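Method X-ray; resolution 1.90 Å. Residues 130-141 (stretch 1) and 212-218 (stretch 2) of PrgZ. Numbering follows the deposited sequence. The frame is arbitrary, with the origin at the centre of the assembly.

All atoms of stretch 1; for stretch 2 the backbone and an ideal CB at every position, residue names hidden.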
# COMPACT_ATOMS: atom_id res chain seq x y z
N LYS A 130 6.69 21.92 14.09
CA LYS A 130 5.89 21.82 15.33
C LYS A 130 4.78 20.76 15.30
O LYS A 130 4.17 20.49 14.25
CB LYS A 130 5.23 23.16 15.66
CG LYS A 130 6.19 24.26 16.08
CD LYS A 130 5.48 25.60 16.19
CE LYS A 130 6.45 26.70 16.58
NZ LYS A 130 5.79 28.04 16.70
N TRP A 131 4.52 20.18 16.48
CA TRP A 131 3.30 19.40 16.74
C TRP A 131 2.09 20.33 16.77
O TRP A 131 2.23 21.54 16.95
CB TRP A 131 3.43 18.67 18.08
CG TRP A 131 4.54 17.66 18.04
CD1 TRP A 131 5.77 17.75 18.64
CD2 TRP A 131 4.53 16.43 17.32
NE1 TRP A 131 6.53 16.64 18.33
CE2 TRP A 131 5.79 15.81 17.52
CE3 TRP A 131 3.59 15.79 16.52
CZ2 TRP A 131 6.12 14.58 16.96
CZ3 TRP A 131 3.91 14.56 15.96
CH2 TRP A 131 5.17 13.97 16.19
N SER A 132 0.90 19.76 16.59
CA SER A 132 -0.33 20.55 16.60
C SER A 132 -0.57 21.33 17.90
O SER A 132 -1.32 22.32 17.90
CB SER A 132 -1.55 19.66 16.33
OG SER A 132 -1.77 18.75 17.39
N ASP A 133 0.05 20.89 19.00
CA ASP A 133 -0.02 21.61 20.28
C ASP A 133 1.01 22.74 20.41
O ASP A 133 1.15 23.31 21.49
CB ASP A 133 0.09 20.65 21.48
CG ASP A 133 1.43 19.93 21.56
OD1 ASP A 133 2.37 20.29 20.82
OD2 ASP A 133 1.54 18.98 22.37
N GLY A 134 1.74 23.04 19.34
CA GLY A 134 2.66 24.17 19.34
C GLY A 134 4.09 23.83 19.76
O GLY A 134 4.98 24.68 19.64
N THR A 135 4.32 22.60 20.23
CA THR A 135 5.64 22.21 20.72
C THR A 135 6.53 21.76 19.58
O THR A 135 6.05 21.31 18.53
CB THR A 135 5.56 21.11 21.81
OG1 THR A 135 4.99 19.91 21.26
CG2 THR A 135 4.73 21.59 23.01
N GLN A 136 7.84 21.88 19.78
CA GLN A 136 8.81 21.60 18.72
C GLN A 136 8.95 20.10 18.47
O GLN A 136 8.84 19.30 19.40
CB GLN A 136 10.19 22.19 19.06
CG GLN A 136 10.27 23.74 18.94
CD GLN A 136 10.24 24.26 17.48
OE1 GLN A 136 10.78 23.63 16.56
NE2 GLN A 136 9.61 25.42 17.28
N ILE A 137 9.15 19.74 17.21
CA ILE A 137 9.42 18.36 16.83
C ILE A 137 10.92 18.17 16.95
O ILE A 137 11.68 18.93 16.33
CB ILE A 137 8.98 18.05 15.39
CG1 ILE A 137 7.47 18.27 15.21
CG2 ILE A 137 9.33 16.60 15.03
CD1 ILE A 137 7.02 18.21 13.76
N THR A 138 11.34 17.20 17.75
CA THR A 138 12.77 16.99 18.01
C THR A 138 13.30 15.74 17.34
O THR A 138 12.53 14.85 16.96
CB THR A 138 13.08 16.88 19.52
OG1 THR A 138 12.54 15.66 20.02
CG2 THR A 138 12.51 18.08 20.33
N ALA A 139 14.62 15.67 17.24
CA ALA A 139 15.29 14.48 16.75
C ALA A 139 14.94 13.26 17.61
O ALA A 139 14.76 12.17 17.09
CB ALA A 139 16.79 14.70 16.72
N SER A 140 14.85 13.48 18.92
CA SER A 140 14.45 12.43 19.89
C SER A 140 13.06 11.83 19.66
O SER A 140 12.87 10.63 19.91
CB SER A 140 14.55 12.96 21.32
OG SER A 140 15.91 12.96 21.71
N ASP A 141 12.11 12.64 19.19
CA ASP A 141 10.81 12.12 18.73
C ASP A 141 10.99 11.06 17.63
O ASP A 141 10.30 10.02 17.64
CB ASP A 141 9.91 13.25 18.18
CG ASP A 141 9.39 14.20 19.26
OD1 ASP A 141 9.09 13.75 20.39
OD2 ASP A 141 9.25 15.41 18.95
N UNK A 212 7.21 8.37 9.90
CA UNK A 212 6.76 9.61 10.54
C UNK A 212 7.13 9.61 12.03
O UNK A 212 7.27 8.53 12.66
CB UNK A 212 5.25 9.78 10.37
N UNK A 213 7.36 10.81 12.60
CA UNK A 213 7.56 10.85 14.04
C UNK A 213 6.23 10.68 14.77
O UNK A 213 5.16 10.87 14.18
CB UNK A 213 8.23 12.16 14.45
N UNK A 214 6.30 10.31 16.03
CA UNK A 214 5.18 10.47 16.94
C UNK A 214 5.70 11.23 18.14
O UNK A 214 6.90 11.16 18.45
CB UNK A 214 4.57 9.13 17.34
N UNK A 215 4.81 11.96 18.80
CA UNK A 215 5.21 12.85 19.89
C UNK A 215 5.47 12.04 21.15
O UNK A 215 4.61 11.29 21.60
CB UNK A 215 4.14 13.91 20.15
N UNK A 216 6.67 12.18 21.72
CA UNK A 216 7.03 11.41 22.91
C UNK A 216 6.03 11.60 24.06
O UNK A 216 5.65 10.63 24.71
CB UNK A 216 8.43 11.81 23.38
N UNK A 217 5.61 12.84 24.30
CA UNK A 217 4.67 13.16 25.38
C UNK A 217 3.33 12.42 25.21
O UNK A 217 2.80 11.84 26.16
CB UNK A 217 4.43 14.67 25.43
N UNK A 218 2.79 12.46 23.99
CA UNK A 218 1.56 11.75 23.65
C UNK A 218 1.69 10.23 23.80
O UNK A 218 0.77 9.57 24.29
CB UNK A 218 1.15 12.09 22.22

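At position 212 the CA-to-CB bond runs sideways, and nothing of stretch 1 lies within 5.5 Å of the ideal CB. Stretch 1 therefore sets little limit here. The residue is Y212, whose side chain leads away and whose OH is hydrogen-bonded elsewhere in the structure.

Position 213 points toward stretch 1. Its ideal CB lies 4.0 Å from W131 CH2, 4.2 Å from D141 CB and 4.6 Å from I137 CG2, a largely apolar setting with limited depth. The phi of -75° and psi of 161° admit proline as well as alanine, valine or another compact apolar residue. The deposited residue is P213; its CG packs 3.9 Å from W131 CH2 and 4.4 Å from I137 CG2.

At 214 the CB points away, 5.0 Å from W131 CH2, and the extended backbone suits a beta-branched residue, though many others would fit. It is V214. Its backbone makes the closer contacts: V214 C lies 3.4 Å from W131 CH2, and a water donates to both V214 O and D141 O, at 2.7 Å each, bridging the stretches.

Position 215 is the most informative. Its ideal CB sits 3.6 Å from W131 CE2, so a side chain leaving sideways can run across the indole. Beyond the ring lie the carboxylate of D133 and the hydroxyl of T135, which favour a long chain ending in a donor: glutamine, lysine or arginine. The residue is Q215. With chi1 and chi2 both t, its CG stands over the five-membered ring of W131, 3.7 Å from the centroid and 8° off the normal, in a CH-pi contact. Q215 NE2 then donates to D133 OD2 at 2.8 Å and, weakly, to T135 OG1 at 3.3 Å. The other end of the amide is used as well: Q215 OE1 caps the following helix by accepting a weak bond from the N of 218 at 3.1 Å.

At 216 the backbone already serves the contact, its N donating to D141 OD1 at 3.2 Å. The ideal CB is 3.6 Å from that same oxygen, and the first helical turn of stretch 1 lies nearby, so a polar side chain of moderate length would suit, as would a smaller one. It is Q216, whose end comes nearer to S140 and D141.

Position 217 points toward stretch 1 but has open space around its CB; a long basic chain could approach D133. In K217, NZ stops 4.4 Å from D133 OD2, beyond a salt bridge.

At 218, in the helix, CA-to-CB points toward stretch 1, but nothing of that stretch lies within 5.5 Å of the ideal CB, so stretch 1 sets little limit; the residue is A218, which makes no contact with it.

Stretch 2, residues 212-218: YPVQQKA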
# COMPACT_ATOMS: atom_id res chain seq x y z
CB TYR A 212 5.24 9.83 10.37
CG TYR A 212 4.78 10.31 8.99
CD1 TYR A 212 5.64 10.31 7.88
CD2 TYR A 212 3.47 10.74 8.79
CE1 TYR A 212 5.20 10.73 6.62
CE2 TYR A 212 3.02 11.17 7.51
CZ TYR A 212 3.89 11.16 6.44
OH TYR A 212 3.44 11.59 5.19
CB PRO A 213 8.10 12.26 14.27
CG PRO A 213 7.46 13.09 13.17
CD PRO A 213 7.26 12.15 12.00
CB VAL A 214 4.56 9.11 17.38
CG1 VAL A 214 3.79 8.49 16.21
CG2 VAL A 214 5.63 8.18 17.91
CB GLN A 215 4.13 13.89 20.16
CG GLN A 215 4.59 15.03 21.06
CD GLN A 215 3.44 15.74 21.72
OE1 GLN A 215 2.61 15.12 22.38
NE2 GLN A 215 3.39 17.06 21.56
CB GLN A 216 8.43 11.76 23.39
CG GLN A 216 9.55 11.15 22.58
CD GLN A 216 10.89 11.75 22.95
OE1 GLN A 216 11.25 12.83 22.48
NE2 GLN A 216 11.62 11.06 23.82
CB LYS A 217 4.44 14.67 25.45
CG LYS A 217 3.41 15.15 26.47
CD LYS A 217 3.55 16.65 26.74
CE LYS A 217 2.33 17.22 27.44
NZ LYS A 217 1.18 17.34 26.49
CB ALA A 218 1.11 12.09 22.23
O HOH W 1 8.59 9.43 19.69
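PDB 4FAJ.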